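PDB 1RV9: conserved hypothetical protein NMB0706 from Neisseria meningitidis, which is of unknown function but belongs to the YfiH (DUF152) family, named for multi-copper polyphenol oxidoreductases of the laccase type, and may act as a related enzyme. Local coordinates for residues Ala26-Leu31 and Leu122-Ala127; Gly42-Leu47 and Val53-Glu58; Gly140-Val145 and Asp181-Pro186; Asp171-Gly176 and Ala204-Leu209; His227-Glu232 and Phe236-Arg241. All blocks are in the same frame, centred on the assembly; numbering follows the deposited sequence.

Interaction 1: residues Ala26-Leu31 and Leu122-Ala127; sequences ANVKTL and LFCDRA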
# COMPACT_ATOMS: atom_id res chain seq x y z
N ALA A 26 4.99 16.93 11.37
CA ALA A 26 6.43 16.81 11.17
C ALA A 26 7.11 15.54 11.68
O ALA A 26 8.21 15.21 11.23
CB ALA A 26 7.13 18.03 11.75
N ASN A 27 6.47 14.84 12.61
CA ASN A 27 7.08 13.62 13.14
C ASN A 27 6.57 12.37 12.45
O ASN A 27 6.89 11.25 12.86
CB ASN A 27 6.85 13.53 14.65
CG ASN A 27 5.39 13.38 15.01
OD1 ASN A 27 4.51 13.94 14.35
ND2 ASN A 27 5.13 12.62 16.07
N VAL A 28 5.78 12.55 11.40
CA VAL A 28 5.28 11.42 10.62
C VAL A 28 6.06 11.42 9.32
O VAL A 28 5.93 12.32 8.50
CB VAL A 28 3.77 11.54 10.33
CG1 VAL A 28 3.35 10.45 9.33
CG2 VAL A 28 2.98 11.37 11.62
N LYS A 29 6.90 10.40 9.17
CA LYS A 29 7.74 10.27 7.99
C LYS A 29 7.23 9.17 7.08
O LYS A 29 6.69 8.16 7.54
CB LYS A 29 9.17 9.95 8.40
CG LYS A 29 9.78 10.95 9.37
CD LYS A 29 9.84 12.33 8.76
CE LYS A 29 10.54 13.31 9.69
NZ LYS A 29 10.65 14.65 9.07
N THR A 30 7.41 9.36 5.78
CA THR A 30 7.00 8.36 4.80
C THR A 30 8.08 8.16 3.74
O THR A 30 8.90 9.04 3.49
CB THR A 30 5.69 8.75 4.07
OG1 THR A 30 5.88 9.99 3.37
CG2 THR A 30 4.54 8.89 5.05
N LEU A 31 8.06 6.99 3.14
CA LEU A 31 9.00 6.68 2.08
C LEU A 31 8.23 5.84 1.08
O LEU A 31 7.78 4.74 1.40
CB LEU A 31 10.21 5.90 2.60
CG LEU A 31 11.33 5.70 1.57
CD1 LEU A 31 11.99 7.03 1.29
CD2 LEU A 31 12.35 4.70 2.09
N LEU A 122 -1.43 4.46 3.48
CA LEU A 122 -0.73 4.84 4.71
C LEU A 122 -1.69 5.67 5.55
O LEU A 122 -2.53 6.38 5.01
CB LEU A 122 0.51 5.67 4.39
CG LEU A 122 1.53 5.03 3.45
CD1 LEU A 122 2.71 5.98 3.29
CD2 LEU A 122 2.00 3.69 4.01
N PHE A 123 -1.56 5.56 6.88
CA PHE A 123 -2.43 6.30 7.80
C PHE A 123 -1.64 6.97 8.91
O PHE A 123 -0.58 6.50 9.32
CB PHE A 123 -3.40 5.34 8.52
CG PHE A 123 -4.36 4.63 7.62
CD1 PHE A 123 -5.66 5.10 7.44
CD2 PHE A 123 -4.01 3.42 7.02
CE1 PHE A 123 -6.59 4.39 6.68
CE2 PHE A 123 -4.93 2.70 6.26
CZ PHE A 123 -6.22 3.18 6.10
N CYS A 124 -2.17 8.08 9.42
CA CYS A 124 -1.57 8.77 10.55
C CYS A 124 -2.64 9.70 11.10
O CYS A 124 -3.66 9.91 10.45
CB CYS A 124 -0.32 9.57 10.15
SG CYS A 124 -0.61 11.20 9.40
N ASP A 125 -2.43 10.21 12.31
CA ASP A 125 -3.38 11.16 12.88
C ASP A 125 -2.73 12.54 12.84
O ASP A 125 -1.51 12.66 12.72
CB ASP A 125 -3.78 10.75 14.31
CG ASP A 125 -2.61 10.71 15.27
OD1 ASP A 125 -1.48 10.41 14.85
OD2 ASP A 125 -2.84 10.98 16.48
N ARG A 126 -3.56 13.58 12.91
CA ARG A 126 -3.07 14.96 12.84
C ARG A 126 -2.01 15.31 13.88
O ARG A 126 -1.09 16.08 13.60
CB ARG A 126 -4.25 15.94 12.97
CG ARG A 126 -5.34 15.75 11.92
CD ARG A 126 -4.99 16.41 10.58
NE ARG A 126 -5.99 16.08 9.57
CZ ARG A 126 -6.07 16.65 8.36
NH1 ARG A 126 -5.20 17.59 8.01
NH2 ARG A 126 -7.01 16.26 7.51
N ALA A 127 -2.14 14.74 15.07
CA ALA A 127 -1.20 15.01 16.16
C ALA A 127 0.09 14.20 16.10
O ALA A 127 1.03 14.46 16.85
CB ALA A 127 -1.89 14.79 17.51

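Interaction 2: residues Gly42-Leu47 and Val53-Glu58; sequences GAYQSL and VGDNPE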
# COMPACT_ATOMS: atom_id res chain seq x y z
N GLY A 42 17.14 -7.38 -14.78
CA GLY A 42 16.09 -7.95 -15.60
C GLY A 42 14.70 -7.48 -15.25
O GLY A 42 14.45 -6.29 -15.12
N ALA A 43 13.78 -8.44 -15.11
CA ALA A 43 12.39 -8.13 -14.79
C ALA A 43 12.25 -7.48 -13.43
O ALA A 43 11.25 -6.84 -13.14
CB ALA A 43 11.56 -9.42 -14.82
N TYR A 44 13.26 -7.63 -12.59
CA TYR A 44 13.18 -7.07 -11.25
C TYR A 44 13.94 -5.79 -11.26
O TYR A 44 14.25 -5.23 -10.21
CB TYR A 44 13.80 -8.04 -10.25
CG TYR A 44 13.17 -9.40 -10.32
CD1 TYR A 44 13.79 -10.44 -11.01
CD2 TYR A 44 11.92 -9.64 -9.75
CE1 TYR A 44 13.18 -11.69 -11.14
CE2 TYR A 44 11.29 -10.89 -9.88
CZ TYR A 44 11.93 -11.91 -10.58
OH TYR A 44 11.31 -13.12 -10.73
N GLN A 45 14.17 -5.23 -12.43
CA GLN A 45 14.99 -4.06 -12.29
C GLN A 45 14.85 -2.92 -11.35
O GLN A 45 13.95 -2.04 -11.34
CB GLN A 45 15.50 -3.53 -13.63
CG GLN A 45 14.67 -2.86 -14.69
CD GLN A 45 15.55 -2.80 -15.92
OE1 GLN A 45 15.73 -3.81 -16.60
NE2 GLN A 45 16.17 -1.64 -16.17
N SER A 46 15.90 -3.16 -10.56
CA SER A 46 16.57 -2.59 -9.46
C SER A 46 16.05 -2.63 -8.04
O SER A 46 16.41 -3.57 -7.29
CB SER A 46 17.18 -1.29 -10.01
OG SER A 46 16.92 -0.16 -9.28
N LEU A 47 15.24 -1.69 -7.61
CA LEU A 47 14.87 -1.85 -6.19
C LEU A 47 13.75 -2.80 -5.79
O LEU A 47 12.76 -2.37 -5.20
CB LEU A 47 14.71 -0.49 -5.50
CG LEU A 47 14.88 -0.39 -3.98
CD1 LEU A 47 16.35 -0.56 -3.56
CD2 LEU A 47 14.39 0.99 -3.55
N VAL A 53 8.87 -13.17 -5.22
CA VAL A 53 8.63 -13.00 -6.64
C VAL A 53 9.64 -13.64 -7.60
O VAL A 53 9.58 -13.39 -8.81
CB VAL A 53 8.45 -11.50 -6.98
CG1 VAL A 53 7.23 -10.95 -6.24
CG2 VAL A 53 9.70 -10.72 -6.58
N GLY A 54 10.54 -14.45 -7.07
CA GLY A 54 11.52 -15.13 -7.91
C GLY A 54 12.85 -14.45 -8.17
O GLY A 54 13.63 -14.91 -9.01
N ASP A 55 13.12 -13.36 -7.46
CA ASP A 55 14.37 -12.62 -7.62
C ASP A 55 15.47 -13.30 -6.80
O ASP A 55 15.20 -14.19 -6.01
CB ASP A 55 14.16 -11.17 -7.15
CG ASP A 55 15.29 -10.24 -7.57
OD1 ASP A 55 16.20 -10.67 -8.31
OD2 ASP A 55 15.26 -9.06 -7.17
N ASN A 56 16.72 -12.88 -7.02
CA ASN A 56 17.84 -13.44 -6.27
C ASN A 56 17.72 -12.99 -4.82
O ASN A 56 17.64 -11.79 -4.54
CB ASN A 56 19.17 -12.95 -6.87
CG ASN A 56 20.38 -13.43 -6.09
OD1 ASN A 56 20.68 -12.91 -5.01
ND2 ASN A 56 21.07 -14.43 -6.62
N PRO A 57 17.68 -13.94 -3.88
CA PRO A 57 17.56 -13.63 -2.45
C PRO A 57 18.59 -12.63 -1.93
O PRO A 57 18.26 -11.73 -1.15
CB PRO A 57 17.69 -15.00 -1.79
CG PRO A 57 17.06 -15.90 -2.80
CD PRO A 57 17.66 -15.40 -4.09
N GLU A 58 19.85 -12.78 -2.35
CA GLU A 58 20.90 -11.88 -1.91
C GLU A 58 20.64 -10.46 -2.40
O GLU A 58 20.90 -9.49 -1.69
CB GLU A 58 22.26 -12.35 -2.40
CG GLU A 58 23.39 -11.38 -2.07
CD GLU A 58 24.70 -11.75 -2.73
OE1 GLU A 58 25.30 -12.77 -2.33
OE2 GLU A 58 25.12 -11.02 -3.65

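Interaction 3: residues Gly140-Val145 and Asp181-Pro186; sequences GLAGGV and DAFCTP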
# COMPACT_ATOMS: atom_id res chain seq x y z
N GLY A 140 -8.40 -7.71 -0.30
CA GLY A 140 -8.33 -7.12 1.02
C GLY A 140 -9.17 -5.86 1.14
O GLY A 140 -9.75 -5.58 2.20
N LEU A 141 -9.24 -5.10 0.06
CA LEU A 141 -10.01 -3.86 0.07
C LEU A 141 -11.49 -4.18 0.24
O LEU A 141 -12.17 -3.60 1.08
CB LEU A 141 -9.76 -3.08 -1.22
CG LEU A 141 -10.36 -1.66 -1.30
CD1 LEU A 141 -9.80 -0.81 -0.17
CD2 LEU A 141 -10.04 -1.04 -2.66
N ALA A 142 -11.99 -5.12 -0.56
CA ALA A 142 -13.39 -5.51 -0.47
C ALA A 142 -13.66 -6.25 0.84
O ALA A 142 -14.78 -6.25 1.34
CB ALA A 142 -13.77 -6.39 -1.66
N GLY A 143 -12.61 -6.87 1.38
CA GLY A 143 -12.74 -7.63 2.61
C GLY A 143 -12.75 -6.83 3.90
O GLY A 143 -13.15 -7.34 4.95
N GLY A 144 -12.27 -5.58 3.83
CA GLY A 144 -12.26 -4.72 5.00
C GLY A 144 -10.92 -4.49 5.67
O GLY A 144 -10.87 -4.19 6.86
N VAL A 145 -9.82 -4.61 4.92
CA VAL A 145 -8.51 -4.40 5.52
C VAL A 145 -8.35 -2.96 6.02
O VAL A 145 -7.72 -2.72 7.05
CB VAL A 145 -7.36 -4.74 4.53
CG1 VAL A 145 -7.34 -3.77 3.37
CG2 VAL A 145 -6.01 -4.74 5.27
N ASP A 181 -19.02 -7.55 -8.02
CA ASP A 181 -19.95 -7.96 -6.97
C ASP A 181 -19.35 -7.92 -5.57
O ASP A 181 -20.03 -7.57 -4.61
CB ASP A 181 -20.48 -9.38 -7.24
CG ASP A 181 -21.34 -9.45 -8.49
OD1 ASP A 181 -21.87 -8.41 -8.93
OD2 ASP A 181 -21.50 -10.57 -9.03
N ALA A 182 -18.06 -8.26 -5.46
CA ALA A 182 -17.39 -8.26 -4.16
C ALA A 182 -17.50 -6.90 -3.48
O ALA A 182 -17.49 -6.80 -2.26
CB ALA A 182 -15.93 -8.64 -4.33
N PHE A 183 -17.60 -5.85 -4.29
CA PHE A 183 -17.72 -4.49 -3.78
C PHE A 183 -19.14 -3.95 -3.81
O PHE A 183 -19.67 -3.51 -2.79
CB PHE A 183 -16.84 -3.54 -4.61
CG PHE A 183 -15.37 -3.66 -4.34
CD1 PHE A 183 -14.80 -3.03 -3.25
CD2 PHE A 183 -14.55 -4.39 -5.20
CE1 PHE A 183 -13.43 -3.10 -3.02
CE2 PHE A 183 -13.18 -4.48 -4.97
CZ PHE A 183 -12.62 -3.83 -3.88
N CYS A 184 -19.76 -3.99 -4.99
CA CYS A 184 -21.09 -3.43 -5.19
C CYS A 184 -22.31 -4.13 -4.61
O CYS A 184 -23.35 -3.49 -4.43
CB CYS A 184 -21.30 -3.19 -6.68
SG CYS A 184 -19.99 -2.19 -7.39
N THR A 185 -22.23 -5.43 -4.33
CA THR A 185 -23.39 -6.10 -3.76
C THR A 185 -23.55 -5.61 -2.32
O THR A 185 -24.63 -5.15 -1.93
CB THR A 185 -23.24 -7.64 -3.81
OG1 THR A 185 -23.27 -8.07 -5.18
CG2 THR A 185 -24.37 -8.31 -3.06
N PRO A 186 -22.48 -5.67 -1.52
CA PRO A 186 -22.58 -5.20 -0.13
C PRO A 186 -22.49 -3.68 0.01
O PRO A 186 -22.91 -3.11 1.02
CB PRO A 186 -21.42 -5.92 0.56
CG PRO A 186 -20.40 -6.01 -0.53
CD PRO A 186 -21.23 -6.42 -1.72
O HOH W 1 -16.98 -5.08 0.11

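Interaction 4: residues Asp171-Gly176 and Ala204-Leu209; sequences DAFEVG and ADLYAL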
# COMPACT_ATOMS: atom_id res chain seq x y z
N ASP A 171 -7.86 3.15 -15.74
CA ASP A 171 -7.61 2.92 -17.16
C ASP A 171 -6.95 1.59 -17.48
O ASP A 171 -7.19 1.01 -18.54
CB ASP A 171 -6.74 4.05 -17.73
CG ASP A 171 -7.51 5.33 -17.93
OD1 ASP A 171 -8.51 5.30 -18.67
OD2 ASP A 171 -7.11 6.36 -17.35
N ALA A 172 -6.13 1.09 -16.56
CA ALA A 172 -5.42 -0.16 -16.79
C ALA A 172 -5.90 -1.36 -15.99
O ALA A 172 -5.49 -2.49 -16.27
CB ALA A 172 -3.92 0.05 -16.53
N PHE A 173 -6.78 -1.14 -15.02
CA PHE A 173 -7.26 -2.23 -14.18
C PHE A 173 -8.60 -2.79 -14.65
O PHE A 173 -9.66 -2.33 -14.23
CB PHE A 173 -7.35 -1.76 -12.72
CG PHE A 173 -7.57 -2.86 -11.72
CD1 PHE A 173 -7.08 -4.14 -11.95
CD2 PHE A 173 -8.25 -2.60 -10.53
CE1 PHE A 173 -7.27 -5.16 -11.00
CE2 PHE A 173 -8.44 -3.61 -9.58
CZ PHE A 173 -7.95 -4.88 -9.81
N GLU A 174 -8.54 -3.80 -15.51
CA GLU A 174 -9.74 -4.42 -16.05
C GLU A 174 -10.11 -5.65 -15.23
O GLU A 174 -9.28 -6.54 -15.02
CB GLU A 174 -9.49 -4.82 -17.51
CG GLU A 174 -10.68 -5.39 -18.22
CD GLU A 174 -10.35 -5.76 -19.65
OE1 GLU A 174 -10.00 -4.85 -20.44
OE2 GLU A 174 -10.43 -6.96 -19.99
N VAL A 175 -11.36 -5.70 -14.77
CA VAL A 175 -11.83 -6.82 -13.95
C VAL A 175 -13.17 -7.38 -14.41
O VAL A 175 -13.82 -6.83 -15.31
CB VAL A 175 -11.97 -6.41 -12.47
CG1 VAL A 175 -10.64 -5.91 -11.93
CG2 VAL A 175 -13.04 -5.34 -12.34
N GLY A 176 -13.57 -8.48 -13.78
CA GLY A 176 -14.83 -9.13 -14.12
C GLY A 176 -15.95 -8.88 -13.12
O GLY A 176 -15.82 -8.08 -12.19
N ALA A 204 -11.84 -0.88 -13.06
CA ALA A 204 -12.00 -0.63 -11.64
C ALA A 204 -11.06 0.45 -11.15
O ALA A 204 -9.87 0.43 -11.45
CB ALA A 204 -11.77 -1.92 -10.86
N ASP A 205 -11.61 1.40 -10.40
CA ASP A 205 -10.83 2.51 -9.86
C ASP A 205 -10.54 2.26 -8.38
O ASP A 205 -11.36 2.57 -7.52
CB ASP A 205 -11.62 3.82 -10.02
CG ASP A 205 -10.81 5.05 -9.68
OD1 ASP A 205 -9.78 4.92 -8.98
OD2 ASP A 205 -11.22 6.15 -10.10
N LEU A 206 -9.37 1.70 -8.09
CA LEU A 206 -8.99 1.41 -6.71
C LEU A 206 -8.94 2.65 -5.84
O LEU A 206 -9.26 2.59 -4.65
CB LEU A 206 -7.64 0.70 -6.67
CG LEU A 206 -7.60 -0.76 -7.13
CD1 LEU A 206 -6.15 -1.20 -7.28
CD2 LEU A 206 -8.33 -1.64 -6.11
N TYR A 207 -8.52 3.77 -6.41
CA TYR A 207 -8.44 5.00 -5.63
C TYR A 207 -9.84 5.43 -5.20
O TYR A 207 -10.07 5.78 -4.04
CB TYR A 207 -7.79 6.12 -6.44
CG TYR A 207 -6.36 5.85 -6.84
CD1 TYR A 207 -5.42 5.42 -5.90
CD2 TYR A 207 -5.93 6.06 -8.15
CE1 TYR A 207 -4.09 5.19 -6.26
CE2 TYR A 207 -4.61 5.84 -8.52
CZ TYR A 207 -3.69 5.41 -7.58
OH TYR A 207 -2.39 5.20 -7.95
N ALA A 208 -10.77 5.41 -6.15
CA ALA A 208 -12.15 5.81 -5.87
C ALA A 208 -12.79 4.85 -4.87
O ALA A 208 -13.54 5.28 -3.99
CB ALA A 208 -12.95 5.84 -7.16
N LEU A 209 -12.51 3.56 -5.02
CA LEU A 209 -13.07 2.57 -4.10
C LEU A 209 -12.53 2.84 -2.70
O LEU A 209 -13.28 2.80 -1.72
CB LEU A 209 -12.70 1.15 -4.54
CG LEU A 209 -13.45 0.59 -5.75
CD1 LEU A 209 -12.81 -0.71 -6.21
CD2 LEU A 209 -14.92 0.36 -5.39

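Interaction 5: residues His227-Glu232 and Phe236-Arg241; sequences HCTVLE and FFSYRR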
# COMPACT_ATOMS: atom_id res chain seq x y z
N HIS A 227 -0.90 8.43 -9.30
CA HIS A 227 -0.06 7.60 -10.16
C HIS A 227 -0.78 6.41 -10.78
O HIS A 227 -1.90 6.06 -10.40
CB HIS A 227 1.12 7.05 -9.36
CG HIS A 227 2.05 8.10 -8.84
ND1 HIS A 227 3.04 8.68 -9.60
CD2 HIS A 227 2.16 8.65 -7.60
CE1 HIS A 227 3.72 9.54 -8.87
NE2 HIS A 227 3.21 9.54 -7.65
N CYS A 228 -0.11 5.80 -11.76
CA CYS A 228 -0.58 4.58 -12.40
C CYS A 228 0.69 3.76 -12.54
O CYS A 228 1.60 4.13 -13.28
CB CYS A 228 -1.18 4.80 -13.78
SG CYS A 228 -1.63 3.20 -14.54
N THR A 229 0.75 2.65 -11.82
CA THR A 229 1.91 1.79 -11.87
C THR A 229 2.15 1.20 -13.26
O THR A 229 3.29 0.90 -13.62
CB THR A 229 1.78 0.65 -10.86
OG1 THR A 229 0.52 -0.01 -11.03
CG2 THR A 229 1.86 1.19 -9.44
N VAL A 230 1.09 1.05 -14.05
CA VAL A 230 1.24 0.49 -15.39
C VAL A 230 1.84 1.51 -16.36
O VAL A 230 2.78 1.21 -17.09
CB VAL A 230 -0.12 0.00 -15.95
CG1 VAL A 230 0.02 -0.36 -17.42
CG2 VAL A 230 -0.59 -1.21 -15.15
N LEU A 231 1.29 2.72 -16.35
CA LEU A 231 1.76 3.78 -17.24
C LEU A 231 3.17 4.28 -16.93
O LEU A 231 3.96 4.54 -17.85
CB LEU A 231 0.78 4.96 -17.21
CG LEU A 231 1.12 6.18 -18.07
CD1 LEU A 231 1.26 5.77 -19.53
CD2 LEU A 231 0.03 7.23 -17.92
N GLU A 232 3.50 4.41 -15.65
CA GLU A 232 4.81 4.92 -15.26
C GLU A 232 5.86 3.82 -15.12
O GLU A 232 6.39 3.58 -14.04
CB GLU A 232 4.66 5.69 -13.95
CG GLU A 232 3.72 6.87 -14.09
CD GLU A 232 3.35 7.48 -12.76
OE1 GLU A 232 4.26 7.74 -11.95
OE2 GLU A 232 2.14 7.71 -12.53
N PHE A 236 7.71 2.65 -11.55
CA PHE A 236 7.14 1.57 -10.73
C PHE A 236 7.08 0.20 -11.39
O PHE A 236 7.01 0.08 -12.61
CB PHE A 236 5.71 1.94 -10.31
CG PHE A 236 5.61 3.23 -9.55
CD1 PHE A 236 6.15 3.34 -8.27
CD2 PHE A 236 4.99 4.34 -10.12
CE1 PHE A 236 6.06 4.55 -7.57
CE2 PHE A 236 4.90 5.54 -9.43
CZ PHE A 236 5.44 5.64 -8.15
N PHE A 237 7.12 -0.82 -10.54
CA PHE A 237 6.99 -2.21 -10.98
C PHE A 237 5.49 -2.40 -11.21
O PHE A 237 4.67 -1.75 -10.56
CB PHE A 237 7.42 -3.18 -9.88
CG PHE A 237 8.89 -3.17 -9.58
CD1 PHE A 237 9.82 -3.58 -10.54
CD2 PHE A 237 9.35 -2.81 -8.32
CE1 PHE A 237 11.18 -3.64 -10.24
CE2 PHE A 237 10.71 -2.87 -8.01
CZ PHE A 237 11.62 -3.28 -8.97
N SER A 238 5.13 -3.31 -12.11
CA SER A 238 3.73 -3.58 -12.40
C SER A 238 3.53 -5.02 -12.85
O SER A 238 4.12 -5.47 -13.84
CB SER A 238 3.20 -2.65 -13.49
OG SER A 238 1.89 -3.02 -13.87
N TYR A 239 2.69 -5.75 -12.12
CA TYR A 239 2.40 -7.13 -12.47
C TYR A 239 1.59 -7.17 -13.76
O TYR A 239 1.84 -8.01 -14.63
CB TYR A 239 1.62 -7.81 -11.34
CG TYR A 239 1.17 -9.21 -11.69
CD1 TYR A 239 -0.03 -9.43 -12.36
CD2 TYR A 239 1.98 -10.31 -11.42
CE1 TYR A 239 -0.42 -10.71 -12.75
CE2 TYR A 239 1.60 -11.59 -11.81
CZ TYR A 239 0.40 -11.78 -12.47
OH TYR A 239 0.04 -13.04 -12.88
N ARG A 240 0.63 -6.27 -13.88
CA ARG A 240 -0.21 -6.22 -15.07
C ARG A 240 0.65 -6.01 -16.31
O ARG A 240 0.40 -6.60 -17.37
CB ARG A 240 -1.22 -5.07 -14.97
CG ARG A 240 -2.06 -4.90 -16.24
CD ARG A 240 -2.94 -6.11 -16.48
NE ARG A 240 -3.59 -6.10 -17.79
CZ ARG A 240 -3.01 -6.49 -18.93
NH1 ARG A 240 -1.75 -6.92 -18.92
NH2 ARG A 240 -3.68 -6.44 -20.07
N ARG A 241 1.65 -5.16 -16.19
CA ARG A 241 2.52 -4.86 -17.32
C ARG A 241 3.59 -5.91 -17.60
O ARG A 241 3.79 -6.29 -18.76
CB ARG A 241 3.18 -3.49 -17.13
CG ARG A 241 4.03 -3.03 -18.31
CD ARG A 241 4.76 -1.73 -18.00
NE ARG A 241 5.71 -1.91 -16.91
CZ ARG A 241 5.70 -1.21 -15.78
NH1 ARG A 241 4.77 -0.28 -15.58
NH2 ARG A 241 6.59 -1.47 -14.84

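Interaction 1: residues Ala26-Leu31 and Leu122-Ala127
V28 and T30 of one strand face C124 and L122 of another, and the contact is carried mainly by side chains. From its CB, V28 sends both methyl branches across. V28 CG1, anti to the backbone N (chi1 171°), comes 3.9 Å from C124 CB and also touches the sulfur. V28 CG2 lies 4.0 Å from the same C124 CB, so the fork of the valine straddles the base of the cysteine side chain. A branched residue fits here because it is broad close to its own backbone, and a small cysteine fits opposite because it offers little bulk. Further along, T30 CG2 reaches L122 CD1 at 3.9 Å, the methyl meeting one branch of the leucine. The threonine's polar end is turned to another task: T30 OG1 is hydrogen-bonded to A20 N. The two strands run almost oppositely, 170° apart, yet belong to different sheets, 28-33 to the five-stranded one and 119-125 to the six-stranded one, and the contact lies at the apolar interface between the layers of the alpha-beta-beta-alpha fold. F123 turns away from this contact and packs on helix 145-153. At the end of the interface the N27 side chain lies near A127 O, and its ND2 is hydrogen-bonded to G128 O in the loop just beyond.

Interaction 2: residues Gly42-Leu47 and Val53-Glu58
One face of the Y44 ring is covered by D55, and the ring edge meets the V53 carbonyl. D55 CB sits 3.7 Å from the ring centroid, only 10° off the normal, a CH-pi contact over the middle of the ring. The carboxylate continues the stack, its plane just 6° from that of the ring, with D55 CG 3.6 Å from Y44 CG. A chi1 of -167° brings the acid over the CG end of the ring, and chi2 near zero turns its plane to match. At the far end the hydroxyl gives a short hydrogen bond from Y44 OH to V53 O, 2.6 Å, with the donor tilted somewhat from the carbonyl plane. V53 adds an apolar touch near the same edge, V53 CG2 lying 3.7 Å from Y44 CE2. Between V53 and D55, G54 suits its place: it adopts positive phi, and having no CB it lets Y44 OH approach to 3.3 Å from G54 C. A tyrosine serves well here, offering a flat face to the aspartate and a donor to the carbonyl. D55 OD2 is also held by S40 OG and N48 ND2, which helps fix the plane of the acid, and D55 OD1 accepts from N56 N. The contact lies at the surface, in the loop between strand 28-33 and helix 57-71, directly before N56 at the N-cap, whose OD1 accepts a weak bond from E58 N and another from A59 N.

Interaction 3: residues Gly140-Val145 and Asp181-Pro186
Helix 138-143 ends in a Schellman motif at G144, and its last turn packs against residues 182-183 of helix 177-184 through L141, A142 and F183. G144 takes positive phi (105°), a backbone shape easily reached by glycine. The bond from V145 N to G140 O, 2.9 Å, closes the motif, and G144 N also bonds back, weakly, to G140 O and L141 O; the same glycine then N-caps helix 145-153. Across the contact, A142 CB stands over one face of the F183 ring, 3.6 Å from its centroid and shifted toward the rim, a CH-pi contact. An alanine suits the site because its small methyl lets the ring come close to the helix itself, with F183 CE1 3.5 Å from A142 N. L141 meets the same ring at its edge, L141 CG lying 3.8 Å from F183 CE1, and the leucine crosses the phenylalanine at about a right angle. Beside the ring the two small residues touch directly, A142 CB to A182 CB at 4.1 Å. A water bridges the backbones, donating to A142 O at 2.8 Å and to A182 O at 3.0 Å, and so links one carbonyl from each helix. W138, one turn back in its helix, touches both A182 and F183. Helix 206-217 lies against both: L141 packs on L206, L209 and I213, while F183 also rests on L209.

Interaction 4: residues Asp171-Gly176 and Ala204-Leu209
F173 and A204 meet through both backbone and side chain, and the phenylalanine is set between A204, L206 and V175. Its CG is anti to the backbone N (chi1 -169°), which carries the ring over toward the second segment. There F173 CD2 lies 3.6 Å from A204 CB, and the carbonyl oxygen of A204 lies at the ring edge, near its plane. L206 meets the CD2–CE2 side of the ring: L206 CG is 3.9 Å from F173 CE2, and the two side chains cross at about a right angle, so that the leucine's branched end, CG with both methyls, meets the ring. V175, two residues on in the same segment, covers one face of the ring with CG1, 3.5 Å above the plane and offset toward the rim, while its other branch turns to the partner, V175 CG2 coming 3.9 Å from A204 CB. The small alanine is thus touched by both F173 and V175, which is why so slight a side chain suits the spot. The backbones are joined by A204 N to F173 O, 2.9 Å and nearly straight at 169°. This bond extends the antiparallel pairing of strand 174-175 with 201-204. Right after it, D205 caps helix 206-217, D205 OD1 accepting from A208 N at 3.0 Å. In the surroundings, F194 of strand 194-198 packs on V175 and A204, while loop residues I168 and A193 lie against L206 and L209 at the start of helix 206-217.

Interaction 5: residues His227-Glu232 and Phe236-Arg241
R241 reaches back over its loop to grip T229 and V230 by their backbone carbonyls. R241 NH1 donates to T229 O at 2.7 Å, in the carbonyl plane, and to V230 O at 2.9 Å, there from above the carbonyl plane, while R241 NH2 bonds F236 O at 2.7 Å. The chain bends at chi3 (64°) to bring the guanidinium there, with S238 CB over one face. F236 N bonds E232 O at 3.0 Å and closes the turn. The edge of F236 points into the face of H227, a T-shaped pair with centroids 5.2 Å apart and planes at 76°. E232 also touches F236 with OE1, and its carboxylate holds the imidazole: H227 ND1 donates to E232 OE1 at 2.8 Å on its syn lone pair, while E232 OE2 accepts from C228 N. D117 holds T229 OG1 and S238 OG, which caps helix 239-242 through R241 N. F237 O, near T229 CB, is buried without a polar partner. The carbonyls of T229, V230 and F236 probably offset part of the arginine's charge, with R35 close to NH2, and pin a segment lacking regular helix bonds, while the ND1 bond probably settles how the histidine ring is turned.

Interactions 1 and 4 are buried, interactions 3 and 5 partly so, and interaction 2 lies at the surface. Chemistry follows place: the contact between the two sheets in interaction 1 is mainly apolar across its segments, whereas the loops of interactions 2 and 5 rely on hydrogen bonds and polar side chains around aromatic rings. Helix 206-217 serves both interactions 3 and 4, which share an apolar patch, their centres about 13 Å apart. Interaction 4 also touches interaction 5, where A172 packs on V230 and Y207 OH hydrogen-bonds H227 O at 2.6 Å. Interactions 2 and 5 meet through F237, packed against the backbone of 44-47.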